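Long-range contacts in LAO/AO transport system kinase (Escherichia coli, PDB 2P67), which belongs to the MeaB-type family of P-loop NTPases, built on a parallel beta-sheet flanked by helices: residues A27-E32 with E139-C144; T56-T62 with V170-L176; G66-F72 with I201-D205; A75-L80 with I248-W252; A91-S95 with V154-G158. All coordinates share one frame. Residue numbers count along the deposited sequence, not the author numbering.

Interaction 1: A27-E32 with E139-C144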
# COMPACT_ATOMS: atom_id res chain seq x y z
N ALA A 27 21.95 -27.27 9.72
CA ALA A 27 22.18 -26.01 9.00
C ALA A 27 21.18 -24.92 9.45
O ALA A 27 21.55 -23.75 9.64
CB ALA A 27 22.09 -26.26 7.47
N MET A 28 19.92 -25.29 9.60
CA MET A 28 18.92 -24.36 10.12
C MET A 28 19.31 -23.87 11.53
O MET A 28 19.28 -22.68 11.80
CB MET A 28 17.53 -25.00 10.12
CG MET A 28 17.03 -25.38 8.72
SD MET A 28 15.28 -25.79 8.77
CE MET A 28 14.90 -25.77 6.99
N THR A 29 19.69 -24.79 12.42
CA THR A 29 20.12 -24.42 13.78
C THR A 29 21.28 -23.45 13.76
O THR A 29 21.28 -22.44 14.49
CB THR A 29 20.42 -25.67 14.64
OG1 THR A 29 19.19 -26.37 14.88
CG2 THR A 29 21.04 -25.29 16.00
N LEU A 30 22.24 -23.70 12.87
CA LEU A 30 23.38 -22.81 12.67
C LEU A 30 22.96 -21.41 12.26
O LEU A 30 23.47 -20.42 12.79
CB LEU A 30 24.34 -23.41 11.63
CG LEU A 30 25.60 -22.61 11.28
CD1 LEU A 30 26.58 -22.59 12.45
CD2 LEU A 30 26.25 -23.19 10.03
N VAL A 31 22.06 -21.33 11.28
CA VAL A 31 21.49 -20.07 10.81
C VAL A 31 20.71 -19.33 11.91
O VAL A 31 20.62 -18.10 11.91
CB VAL A 31 20.62 -20.31 9.53
CG1 VAL A 31 19.81 -19.08 9.13
CG2 VAL A 31 21.51 -20.77 8.39
N GLU A 32 20.17 -20.07 12.87
CA GLU A 32 19.43 -19.49 14.00
C GLU A 32 20.29 -19.11 15.22
O GLU A 32 19.79 -18.50 16.18
CB GLU A 32 18.32 -20.43 14.42
CG GLU A 32 17.24 -20.61 13.39
CD GLU A 32 16.14 -21.52 13.89
OE1 GLU A 32 16.49 -22.56 14.50
OE2 GLU A 32 14.94 -21.19 13.69
N GLU A 139 15.63 -17.27 4.61
CA GLU A 139 16.86 -18.06 4.66
C GLU A 139 16.57 -19.57 4.84
O GLU A 139 17.20 -20.42 4.18
CB GLU A 139 17.81 -17.50 5.73
CG GLU A 139 18.26 -16.09 5.37
CD GLU A 139 19.08 -15.42 6.45
OE1 GLU A 139 19.00 -15.84 7.63
OE2 GLU A 139 19.80 -14.46 6.09
N LEU A 140 15.62 -19.91 5.70
CA LEU A 140 15.27 -21.30 5.89
C LEU A 140 14.68 -21.89 4.60
O LEU A 140 14.96 -23.04 4.28
CB LEU A 140 14.29 -21.45 7.05
CG LEU A 140 14.75 -20.98 8.44
CD1 LEU A 140 13.67 -21.34 9.44
CD2 LEU A 140 16.08 -21.61 8.86
N MET A 141 13.88 -21.10 3.89
CA MET A 141 13.33 -21.49 2.58
C MET A 141 14.46 -21.80 1.58
O MET A 141 14.41 -22.82 0.89
CB MET A 141 12.41 -20.39 2.01
CG MET A 141 11.08 -20.23 2.74
SD MET A 141 10.12 -18.78 2.15
CE MET A 141 9.38 -19.49 0.65
N LEU A 142 15.48 -20.94 1.54
CA LEU A 142 16.66 -21.19 0.70
C LEU A 142 17.34 -22.52 1.03
O LEU A 142 17.69 -23.29 0.12
CB LEU A 142 17.67 -20.05 0.82
CG LEU A 142 17.31 -18.68 0.24
CD1 LEU A 142 18.48 -17.74 0.44
CD2 LEU A 142 16.93 -18.77 -1.27
N LEU A 143 17.49 -22.83 2.32
CA LEU A 143 18.08 -24.11 2.74
C LEU A 143 17.24 -25.27 2.22
O LEU A 143 17.79 -26.25 1.69
CB LEU A 143 18.25 -24.19 4.28
CG LEU A 143 19.34 -23.26 4.84
CD1 LEU A 143 19.24 -23.15 6.36
CD2 LEU A 143 20.73 -23.70 4.41
N CYS A 144 15.92 -25.16 2.32
CA CYS A 144 15.05 -26.20 1.79
C CYS A 144 15.20 -26.38 0.27
O CYS A 144 15.17 -27.51 -0.24
CB CYS A 144 13.60 -25.93 2.15
SG CYS A 144 13.28 -26.03 3.92
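Two helical turns pack nearly antiparallel here: the axes of helix segments A27-E32 and E139-C144 approach to 10.4 Å at 157°, with the CA atoms of M28 and L140 6.4 Å apart. E139 comes first. Its OE1 lies 3.7 Å from CG1 of V31, but this is mere proximity; the carboxylate is held by Q135 through OE2 and by R317 of the second subunit through OE1, so this end of the contact borders the dimer interface. L140 rests its CD2 on CG of M28 (3.9 Å), and its carbonyl O stands 3.8 Å from CE of M28. The carboxylate of E32 only skirts L140, with OE2 4.4 Å from CD1; its OE1 forms a salt bridge with R122. One turn on, L143 points straight at the partner helix and fits among three residues: CD1 lies 3.9 Å from both CG of M28 and CG2 of V31, while CD2 is 4.2 Å from CB of A27. C144 closes the row, its SG 3.5 Å from CE of the extended M28 side chain. No hydrogen bond crosses the interface. C144 also packs on strand 87-92 and L140 on strand 119-124, and M28 reaches F120 of the latter. Helix 133-146 is thus a sheet-covering helix of an alpha/beta P-loop fold, and helix 21-32 lies against it as part of an N-terminal helical addition.

Interaction 2: T56-T62 with V170-L176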
# COMPACT_ATOMS: atom_id res chain seq x y z
N THR A 56 12.15 -24.68 -6.87
CA THR A 56 11.22 -25.18 -5.87
C THR A 56 9.94 -24.33 -5.97
O THR A 56 10.02 -23.11 -6.06
CB THR A 56 11.85 -25.05 -4.47
OG1 THR A 56 13.03 -25.85 -4.41
CG2 THR A 56 10.86 -25.50 -3.37
N LEU A 57 8.78 -24.99 -5.98
CA LEU A 57 7.52 -24.26 -5.89
C LEU A 57 7.36 -23.72 -4.46
O LEU A 57 7.32 -24.51 -3.50
CB LEU A 57 6.35 -25.18 -6.27
CG LEU A 57 4.93 -24.61 -6.16
CD1 LEU A 57 4.73 -23.37 -7.03
CD2 LEU A 57 3.90 -25.69 -6.45
N ARG A 58 7.27 -22.40 -4.34
CA ARG A 58 7.17 -21.74 -3.03
C ARG A 58 5.72 -21.33 -2.81
O ARG A 58 5.17 -20.53 -3.58
CB ARG A 58 8.06 -20.50 -3.01
CG ARG A 58 9.56 -20.80 -3.24
CD ARG A 58 10.29 -19.54 -3.74
NE ARG A 58 10.31 -18.43 -2.77
CZ ARG A 58 11.32 -18.16 -1.93
NH1 ARG A 58 12.41 -18.95 -1.88
NH2 ARG A 58 11.23 -17.11 -1.12
N LEU A 59 5.10 -21.92 -1.80
CA LEU A 59 3.70 -21.61 -1.49
C LEU A 59 3.57 -20.87 -0.17
O LEU A 59 4.27 -21.19 0.80
CB LEU A 59 2.87 -22.90 -1.42
CG LEU A 59 2.88 -23.80 -2.65
CD1 LEU A 59 2.05 -25.07 -2.39
CD2 LEU A 59 2.36 -23.07 -3.89
N GLY A 60 2.64 -19.91 -0.11
CA GLY A 60 2.30 -19.28 1.15
C GLY A 60 0.89 -19.68 1.52
O GLY A 60 -0.02 -19.69 0.66
N VAL A 61 0.70 -20.00 2.79
CA VAL A 61 -0.61 -20.40 3.29
C VAL A 61 -0.90 -19.62 4.58
O VAL A 61 -0.16 -19.74 5.56
CB VAL A 61 -0.73 -21.95 3.53
CG1 VAL A 61 -2.06 -22.28 4.18
CG2 VAL A 61 -0.52 -22.78 2.23
N THR A 62 -1.95 -18.82 4.59
CA THR A 62 -2.42 -18.22 5.85
C THR A 62 -3.78 -18.80 6.24
O THR A 62 -4.55 -19.23 5.40
CB THR A 62 -2.47 -16.66 5.81
OG1 THR A 62 -3.41 -16.20 4.81
CG2 THR A 62 -1.10 -16.09 5.54
N VAL A 170 6.57 -15.64 -1.82
CA VAL A 170 6.10 -16.93 -2.37
C VAL A 170 5.64 -16.79 -3.82
O VAL A 170 5.34 -15.67 -4.26
CB VAL A 170 4.95 -17.56 -1.51
CG1 VAL A 170 5.43 -17.86 -0.08
CG2 VAL A 170 3.69 -16.67 -1.53
N ASP A 171 5.61 -17.91 -4.53
CA ASP A 171 5.17 -17.98 -5.93
C ASP A 171 3.65 -17.89 -6.00
O ASP A 171 3.09 -17.28 -6.92
CB ASP A 171 5.59 -19.32 -6.56
CG ASP A 171 7.10 -19.51 -6.60
OD1 ASP A 171 7.83 -18.49 -6.65
OD2 ASP A 171 7.54 -20.68 -6.65
N CYS A 172 2.99 -18.52 -5.04
CA CYS A 172 1.52 -18.63 -5.03
C CYS A 172 1.03 -18.52 -3.60
O CYS A 172 1.47 -19.28 -2.73
CB CYS A 172 1.07 -19.96 -5.66
SG CYS A 172 -0.77 -20.15 -5.74
N PHE A 173 0.11 -17.56 -3.38
CA PHE A 173 -0.39 -17.24 -2.05
C PHE A 173 -1.83 -17.71 -1.86
O PHE A 173 -2.74 -17.28 -2.60
CB PHE A 173 -0.28 -15.75 -1.72
CG PHE A 173 -0.80 -15.43 -0.36
CD1 PHE A 173 -0.14 -15.90 0.77
CD2 PHE A 173 -2.00 -14.75 -0.20
CE1 PHE A 173 -0.64 -15.64 2.04
CE2 PHE A 173 -2.51 -14.49 1.06
CZ PHE A 173 -1.84 -14.94 2.18
N ILE A 174 -2.03 -18.55 -0.86
CA ILE A 174 -3.32 -19.21 -0.58
C ILE A 174 -3.83 -18.80 0.80
O ILE A 174 -3.12 -18.94 1.80
CB ILE A 174 -3.21 -20.76 -0.66
CG1 ILE A 174 -2.70 -21.22 -2.03
CG2 ILE A 174 -4.59 -21.40 -0.35
CD1 ILE A 174 -1.29 -21.78 -2.01
N SER A 175 -5.06 -18.30 0.86
CA SER A 175 -5.62 -17.85 2.13
C SER A 175 -6.78 -18.75 2.53
O SER A 175 -7.69 -18.95 1.74
CB SER A 175 -6.10 -16.41 2.04
OG SER A 175 -6.82 -16.03 3.21
N LEU A 176 -6.73 -19.28 3.75
CA LEU A 176 -7.82 -20.07 4.30
C LEU A 176 -8.75 -19.20 5.11
O LEU A 176 -8.31 -18.41 5.97
CB LEU A 176 -7.31 -21.23 5.13
CG LEU A 176 -7.19 -22.52 4.33
CD1 LEU A 176 -6.00 -22.44 3.40
CD2 LEU A 176 -7.08 -23.69 5.28
O HOH W 1 8.79 -16.64 -4.69
O HOH W 2 -6.12 -16.49 5.85
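L59 lays its CD2 over CB of C172 (3.8 Å) and near CD1 of I174 (4.3 Å). V61 continues this face of the sheet, its CG1 4.0 Å from CD1 of L176, beneath helices 69-82 and 248-264. Between the parallel strands the ladder runs G60 N to C172 O (2.9 Å), I174 N to G60 O (2.8 Å), T62 N to I174 O (3.0 Å) and L176 N to T62 O (2.7 Å). At the start, R58 O receives D171 N (2.8 Å) and, weakly, C172 N (3.3 Å), while R58 N binds D171 OD2 (2.9 Å). That same OD2 forms a salt bridge with R272, a residue of the sodium site. On the opposite face G60 leaves room for V170 and F173, and a water lies 2.9 Å from T62 OG1 and 2.8 Å from S175 OG and donates to L176 O (2.9 Å); S175 OG is also hydrogen-bonded to Q177. Such adjacent central parallel strands, the first running into a probable Walker A loop, are typical of the P-loop NTPase fold.

Interaction 3: G66-F72 with I201-D205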
# COMPACT_ATOMS: atom_id res chain seq x y z
N GLY A 66 -9.70 -20.45 13.52
CA GLY A 66 -10.86 -21.30 13.28
C GLY A 66 -11.03 -21.76 11.83
O GLY A 66 -12.03 -22.41 11.50
N ALA A 67 -10.04 -21.46 10.98
CA ALA A 67 -10.12 -21.76 9.54
C ALA A 67 -9.68 -23.19 9.19
O ALA A 67 -9.84 -23.61 8.03
CB ALA A 67 -9.33 -20.74 8.72
N GLY A 68 -9.11 -23.89 10.17
CA GLY A 68 -8.70 -25.30 10.02
C GLY A 68 -7.38 -25.45 9.28
O GLY A 68 -7.20 -26.39 8.50
N LYS A 69 -6.46 -24.52 9.54
CA LYS A 69 -5.17 -24.48 8.85
C LYS A 69 -4.37 -25.76 9.09
O LYS A 69 -3.79 -26.32 8.15
CB LYS A 69 -4.37 -23.24 9.29
CG LYS A 69 -2.97 -23.15 8.72
CD LYS A 69 -2.37 -21.74 8.84
CE LYS A 69 -2.25 -21.22 10.27
NZ LYS A 69 -1.25 -21.95 11.11
N SER A 70 -4.33 -26.23 10.34
CA SER A 70 -3.57 -27.44 10.68
C SER A 70 -4.06 -28.67 9.90
O SER A 70 -3.26 -29.41 9.34
CB SER A 70 -3.62 -27.72 12.18
OG SER A 70 -2.88 -26.77 12.92
N THR A 71 -5.37 -28.90 9.89
CA THR A 71 -5.94 -30.07 9.20
C THR A 71 -5.75 -29.96 7.69
O THR A 71 -5.44 -30.96 7.02
CB THR A 71 -7.42 -30.33 9.55
OG1 THR A 71 -8.25 -29.25 9.08
CG2 THR A 71 -7.59 -30.46 11.05
N PHE A 72 -5.93 -28.75 7.17
CA PHE A 72 -5.71 -28.50 5.75
C PHE A 72 -4.26 -28.79 5.36
O PHE A 72 -4.03 -29.50 4.39
CB PHE A 72 -6.10 -27.07 5.34
CG PHE A 72 -5.66 -26.72 3.95
CD1 PHE A 72 -6.39 -27.17 2.85
CD2 PHE A 72 -4.50 -25.99 3.73
CE1 PHE A 72 -5.98 -26.88 1.56
CE2 PHE A 72 -4.07 -25.69 2.44
CZ PHE A 72 -4.82 -26.14 1.34
N ILE A 201 -12.18 -22.12 1.49
CA ILE A 201 -13.08 -22.15 2.63
C ILE A 201 -13.08 -23.60 3.13
O ILE A 201 -13.58 -24.49 2.45
CB ILE A 201 -14.54 -21.71 2.28
CG1 ILE A 201 -14.58 -20.44 1.38
CG2 ILE A 201 -15.41 -21.56 3.55
CD1 ILE A 201 -14.10 -19.11 2.05
N ASN A 202 -12.45 -23.83 4.28
CA ASN A 202 -12.34 -25.20 4.83
C ASN A 202 -13.61 -25.53 5.63
O ASN A 202 -14.42 -24.64 5.92
CB ASN A 202 -11.06 -25.32 5.68
CG ASN A 202 -10.62 -26.78 5.93
OD1 ASN A 202 -11.07 -27.75 5.30
ND2 ASN A 202 -9.68 -26.93 6.88
N LYS A 203 -13.79 -26.80 5.95
CA LYS A 203 -14.90 -27.29 6.80
C LYS A 203 -16.22 -27.26 6.06
O LYS A 203 -17.28 -27.01 6.65
CB LYS A 203 -14.98 -26.56 8.15
CG LYS A 203 -13.69 -26.64 8.97
CD LYS A 203 -13.78 -25.89 10.29
CE LYS A 203 -12.45 -25.99 11.02
NZ LYS A 203 -12.37 -25.04 12.18
N ASP A 204 -16.15 -27.52 4.76
CA ASP A 204 -17.33 -27.79 3.94
C ASP A 204 -17.76 -29.23 4.22
O ASP A 204 -17.57 -30.13 3.39
CB ASP A 204 -17.04 -27.59 2.44
CG ASP A 204 -18.33 -27.53 1.61
OD1 ASP A 204 -19.42 -27.56 2.22
OD2 ASP A 204 -18.26 -27.46 0.36
N ASP A 205 -18.31 -29.44 5.41
CA ASP A 205 -18.69 -30.77 5.88
C ASP A 205 -19.84 -30.66 6.87
O ASP A 205 -20.15 -29.56 7.36
CB ASP A 205 -17.48 -31.48 6.52
CG ASP A 205 -16.87 -30.71 7.70
OD1 ASP A 205 -17.64 -30.22 8.56
OD2 ASP A 205 -15.62 -30.60 7.77
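Three residues with left-handed backbone conformations, G66, G68 and K203, meet where two loops converge, and a lysine ties them together. G66-F72 carries the end of a probable P-loop (Walker A) and the start of helix 69-82. The other loop reads N202-K203-D204-D205, matching the NKxD signature of P-loop GTPases, although no nucleotide is present in the model. Beyond chi1 the side chain of K203 is fully extended, so that its aliphatic part runs past G68, with CE 3.9 Å from CA of G68. The absence of a side chain at G68, the N-cap of the helix, makes room for this fit: a CB there would clash with ND2 of N202. N202 fills the remaining space, its CB 3.2 Å from the carbonyl O of A67 and its ND2 3.9 Å from CB of F72. Its OD1 faces away from the P-loop, accepting a hydrogen bond from A242 N and a weak one from K203 N (3.0 Å), which fixes the amide orientation and joins a third loop to the site. K69 points away from this contact and pairs with E155 instead. Lysine packing on the P-loop backbone in this way is familiar from the NKxD motif of small GTPases. The bond that crosses between the loops runs from K203 NZ to the carbonyl O of G66, at 2.7 Å.

Interaction 4: A75-L80 with I248-W252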
# COMPACT_ATOMS: atom_id res chain seq x y z
N ALA A 75 -3.58 -32.57 5.33
CA ALA A 75 -4.19 -33.19 4.15
C ALA A 75 -3.47 -32.80 2.86
O ALA A 75 -3.18 -33.65 2.02
CB ALA A 75 -5.69 -32.86 4.09
N PHE A 76 -3.17 -31.51 2.70
CA PHE A 76 -2.53 -31.01 1.49
C PHE A 76 -1.12 -31.59 1.38
O PHE A 76 -0.72 -32.07 0.31
CB PHE A 76 -2.50 -29.46 1.51
CG PHE A 76 -1.88 -28.83 0.27
CD1 PHE A 76 -2.51 -28.93 -0.98
CD2 PHE A 76 -0.68 -28.13 0.37
CE1 PHE A 76 -1.93 -28.32 -2.11
CE2 PHE A 76 -0.10 -27.53 -0.76
CZ PHE A 76 -0.71 -27.63 -2.00
N GLY A 77 -0.38 -31.55 2.48
CA GLY A 77 0.99 -32.07 2.54
C GLY A 77 1.04 -33.55 2.16
O GLY A 77 1.86 -33.97 1.33
N MET A 78 0.13 -34.33 2.76
CA MET A 78 0.04 -35.77 2.47
C MET A 78 -0.32 -36.05 1.01
O MET A 78 0.21 -36.98 0.41
CB MET A 78 -0.90 -36.49 3.46
CG MET A 78 -0.31 -36.65 4.88
SD MET A 78 1.37 -37.35 4.94
CE MET A 78 1.14 -38.96 4.19
N LEU A 79 -1.17 -35.21 0.42
CA LEU A 79 -1.45 -35.32 -1.03
C LEU A 79 -0.18 -35.16 -1.87
O LEU A 79 0.05 -35.94 -2.80
CB LEU A 79 -2.51 -34.30 -1.47
CG LEU A 79 -2.94 -34.24 -2.94
CD1 LEU A 79 -4.31 -33.64 -3.00
CD2 LEU A 79 -2.00 -33.46 -3.81
N LEU A 80 0.63 -34.16 -1.55
CA LEU A 80 1.86 -33.89 -2.30
C LEU A 80 2.82 -35.06 -2.18
O LEU A 80 3.46 -35.44 -3.16
CB LEU A 80 2.54 -32.60 -1.81
CG LEU A 80 1.75 -31.31 -2.04
CD1 LEU A 80 2.38 -30.09 -1.32
CD2 LEU A 80 1.63 -31.06 -3.52
N ILE A 248 -9.31 -31.36 -1.72
CA ILE A 248 -7.87 -31.11 -1.62
C ILE A 248 -7.19 -31.29 -2.98
O ILE A 248 -6.37 -30.47 -3.36
CB ILE A 248 -7.17 -31.98 -0.53
CG1 ILE A 248 -7.94 -31.96 0.80
CG2 ILE A 248 -5.69 -31.54 -0.33
CD1 ILE A 248 -8.09 -30.60 1.45
N ASP A 249 -7.52 -32.37 -3.68
CA ASP A 249 -6.99 -32.65 -5.02
C ASP A 249 -7.23 -31.45 -5.94
O ASP A 249 -6.37 -31.05 -6.72
CB ASP A 249 -7.67 -33.89 -5.63
CG ASP A 249 -7.47 -35.16 -4.80
OD1 ASP A 249 -6.37 -35.39 -4.27
OD2 ASP A 249 -8.44 -35.95 -4.69
N GLU A 250 -8.42 -30.87 -5.83
CA GLU A 250 -8.85 -29.76 -6.68
C GLU A 250 -8.06 -28.47 -6.39
O GLU A 250 -7.76 -27.69 -7.30
CB GLU A 250 -10.35 -29.53 -6.49
CG GLU A 250 -11.22 -30.63 -7.15
CD GLU A 250 -11.28 -31.98 -6.39
OE1 GLU A 250 -10.70 -32.17 -5.28
OE2 GLU A 250 -11.96 -32.89 -6.92
N ILE A 251 -7.71 -28.29 -5.12
CA ILE A 251 -6.88 -27.14 -4.71
C ILE A 251 -5.47 -27.26 -5.30
O ILE A 251 -4.93 -26.30 -5.86
CB ILE A 251 -6.89 -26.96 -3.17
CG1 ILE A 251 -8.29 -26.48 -2.73
CG2 ILE A 251 -5.75 -26.01 -2.71
CD1 ILE A 251 -8.63 -26.69 -1.33
N TRP A 252 -4.88 -28.46 -5.24
CA TRP A 252 -3.57 -28.71 -5.84
C TRP A 252 -3.63 -28.47 -7.35
O TRP A 252 -2.76 -27.85 -7.94
CB TRP A 252 -3.10 -30.13 -5.52
CG TRP A 252 -1.81 -30.55 -6.14
CD1 TRP A 252 -1.57 -31.73 -6.83
CD2 TRP A 252 -0.57 -29.83 -6.14
NE1 TRP A 252 -0.26 -31.77 -7.26
CE2 TRP A 252 0.38 -30.63 -6.84
CE3 TRP A 252 -0.17 -28.59 -5.63
CZ2 TRP A 252 1.71 -30.22 -7.03
CZ3 TRP A 252 1.16 -28.19 -5.81
CH2 TRP A 252 2.08 -29.00 -6.50
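Helix segments A75-L80 and I248-W252 cross steeply, their axes 69° apart in direction (signed crossing angle -69°) and 10.0 Å apart at closest approach. The backbones come nearest at F76 and I248, whose CA atoms are 6.2 Å apart; L79 and D249 follow at 7.3 Å. The first helix presents A75, F76, L79 and L80, the spacing that keeps one helical face turned to the partner. I248 settles among three of them: its CG2 is 3.7 Å from both CA of F76 and CD1 of L79, and its CG1 is 4.1 Å from CB of A75. The CG2 methyl of I248 also meets the F76 ring at its edge. One turn later W252 takes up the rest of the face. CD2 of L80 sits 3.4 Å from the centroid of the indole six-membered ring and almost on its normal, a clear CH-pi contact, while CD2 of L79 approaches CD1 of W252 (3.5 Å) and CZ of F76 approaches CE3 of W252 (3.8 Å). F76 and W252 also reach L59 and L57 on strand 57-63, so both helices share one layer over the sheet. At the exposed border, CD1 of L79 is 3.0 Å from OD1 of D249, which has two deposited conformers. With no hydrogen bond between the segments, shape fit and the burial of mostly hydrocarbon and aromatic surface (385 Å² buried in total) hold the helices together.

Interaction 5: A91-S95 with V154-G158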
# COMPACT_ATOMS: atom_id res chain seq x y z
N ALA A 91 6.86 -22.90 9.50
CA ALA A 91 5.75 -22.47 10.35
C ALA A 91 6.11 -21.21 11.14
O ALA A 91 6.81 -21.26 12.15
CB ALA A 91 5.33 -23.63 11.28
N VAL A 92 5.66 -20.06 10.64
CA VAL A 92 6.11 -18.78 11.19
C VAL A 92 5.19 -18.34 12.33
O VAL A 92 3.96 -18.40 12.22
CB VAL A 92 6.22 -17.68 10.11
CG1 VAL A 92 6.70 -16.37 10.71
CG2 VAL A 92 7.17 -18.13 8.96
N ASP A 93 5.79 -17.93 13.44
CA ASP A 93 4.98 -17.45 14.56
C ASP A 93 4.32 -16.10 14.24
O ASP A 93 4.92 -15.26 13.54
CB ASP A 93 5.79 -17.41 15.86
CG ASP A 93 5.41 -18.55 16.78
OD1 ASP A 93 4.81 -18.27 17.85
OD2 ASP A 93 5.65 -19.72 16.43
N PRO A 94 3.08 -15.90 14.72
CA PRO A 94 2.42 -14.60 14.49
C PRO A 94 3.20 -13.48 15.19
O PRO A 94 3.80 -13.73 16.24
CB PRO A 94 1.04 -14.76 15.15
CG PRO A 94 0.86 -16.23 15.39
CD PRO A 94 2.24 -16.83 15.49
N SER A 95 3.20 -12.28 14.61
CA SER A 95 3.85 -11.10 15.21
C SER A 95 3.27 -10.78 16.58
O SER A 95 4.01 -10.45 17.51
CB SER A 95 3.74 -9.87 14.31
OG SER A 95 4.39 -10.08 13.07
N VAL A 154 5.37 -21.81 3.32
CA VAL A 154 5.52 -20.95 4.47
C VAL A 154 4.11 -20.64 4.98
O VAL A 154 3.22 -20.25 4.21
CB VAL A 154 6.40 -19.68 4.17
CG1 VAL A 154 5.76 -18.75 3.11
CG2 VAL A 154 6.72 -18.93 5.46
N GLU A 155 3.89 -20.86 6.27
CA GLU A 155 2.53 -20.69 6.76
C GLU A 155 2.47 -19.88 8.05
O GLU A 155 3.38 -19.93 8.86
CB GLU A 155 1.82 -22.04 6.90
CG GLU A 155 2.47 -22.99 7.88
CD GLU A 155 1.84 -22.91 9.25
OE1 GLU A 155 2.16 -23.78 10.09
OE2 GLU A 155 1.01 -22.02 9.50
N THR A 156 1.41 -19.09 8.20
CA THR A 156 1.21 -18.36 9.44
C THR A 156 -0.26 -17.98 9.56
O THR A 156 -1.04 -18.20 8.64
CB THR A 156 2.15 -17.12 9.55
OG1 THR A 156 2.20 -16.65 10.92
CG2 THR A 156 1.72 -15.98 8.61
N VAL A 157 -0.62 -17.44 10.71
CA VAL A 157 -1.98 -16.97 10.95
C VAL A 157 -2.24 -15.73 10.11
O VAL A 157 -1.37 -14.86 9.97
CB VAL A 157 -2.22 -16.66 12.45
CG1 VAL A 157 -3.64 -16.19 12.68
CG2 VAL A 157 -1.97 -17.91 13.28
N GLY A 158 -3.43 -15.66 9.54
CA GLY A 158 -3.87 -14.50 8.81
C GLY A 158 -4.48 -13.56 9.82
O GLY A 158 -5.57 -13.83 10.36
O HOH W 3 2.69 -20.76 11.87
O HOH W 4 1.06 -18.85 12.81
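A single backbone hydrogen bond joins the strand ends: V92 N donates to E155 O at 2.9 Å, beside the parallel bridge between A91 and E155. Beyond it the chains part, and the next carbonyl, V92 O, is satisfied by other means. T156 OG1 donates to V92 O at 2.8 Å, replacing a main-chain donor with a side-chain hydroxyl. One water donates to the same V92 O (3.0 Å) and weakly accepts V157 N (3.0 Å), bridging the gap where a regular ladder would have paired those two atoms directly. A second water lies between V92 O (2.7 Å) and E155 O (3.2 Å), with more acceptors in reach than it has protons. The carboxylate of E155 finds its partner elsewhere: OE2 forms a salt bridge with K69 of the probable P-loop, while OE1 merely lies 3.4 Å from CB of A91. E155 and G158 have the spacing of the DxxG motif of P-loop GTPases, with glutamate in the first place. Apolar contacts flank the polar line: CG2 of V92 on CG2 of V154 (3.6 Å), and CG of P94 on CG2 of V157 (3.9 Å). Strand 119-124 pairs with A91 and D93, strand 57-63 pairs with V154 on the far side, and helix 162-167 packs against V154 and T156.

How the interactions relate
Interactions 2 and 5 are successive seams of one sheet, centres 12 Å apart, joined where L59 O and V154 N are 2.8 Å apart. Interaction 3 caps the C-terminal end of these strands; K69 NZ reaches OE2 of E155 (2.8 Å) from it, bringing the probable P-loop to interaction 5. Interaction 4 continues along helix 69-82 and meets interaction 2 through CE2 of F76 and CD1 of L59 (3.6 Å). Interaction 1 lies apart, its centre 29 Å from that of interaction 3, yet CE of M141 touches CZ of R58 (3.5 Å). The R58 side chain is about 5 Å from the sodium ion, and E139 about 12 Å.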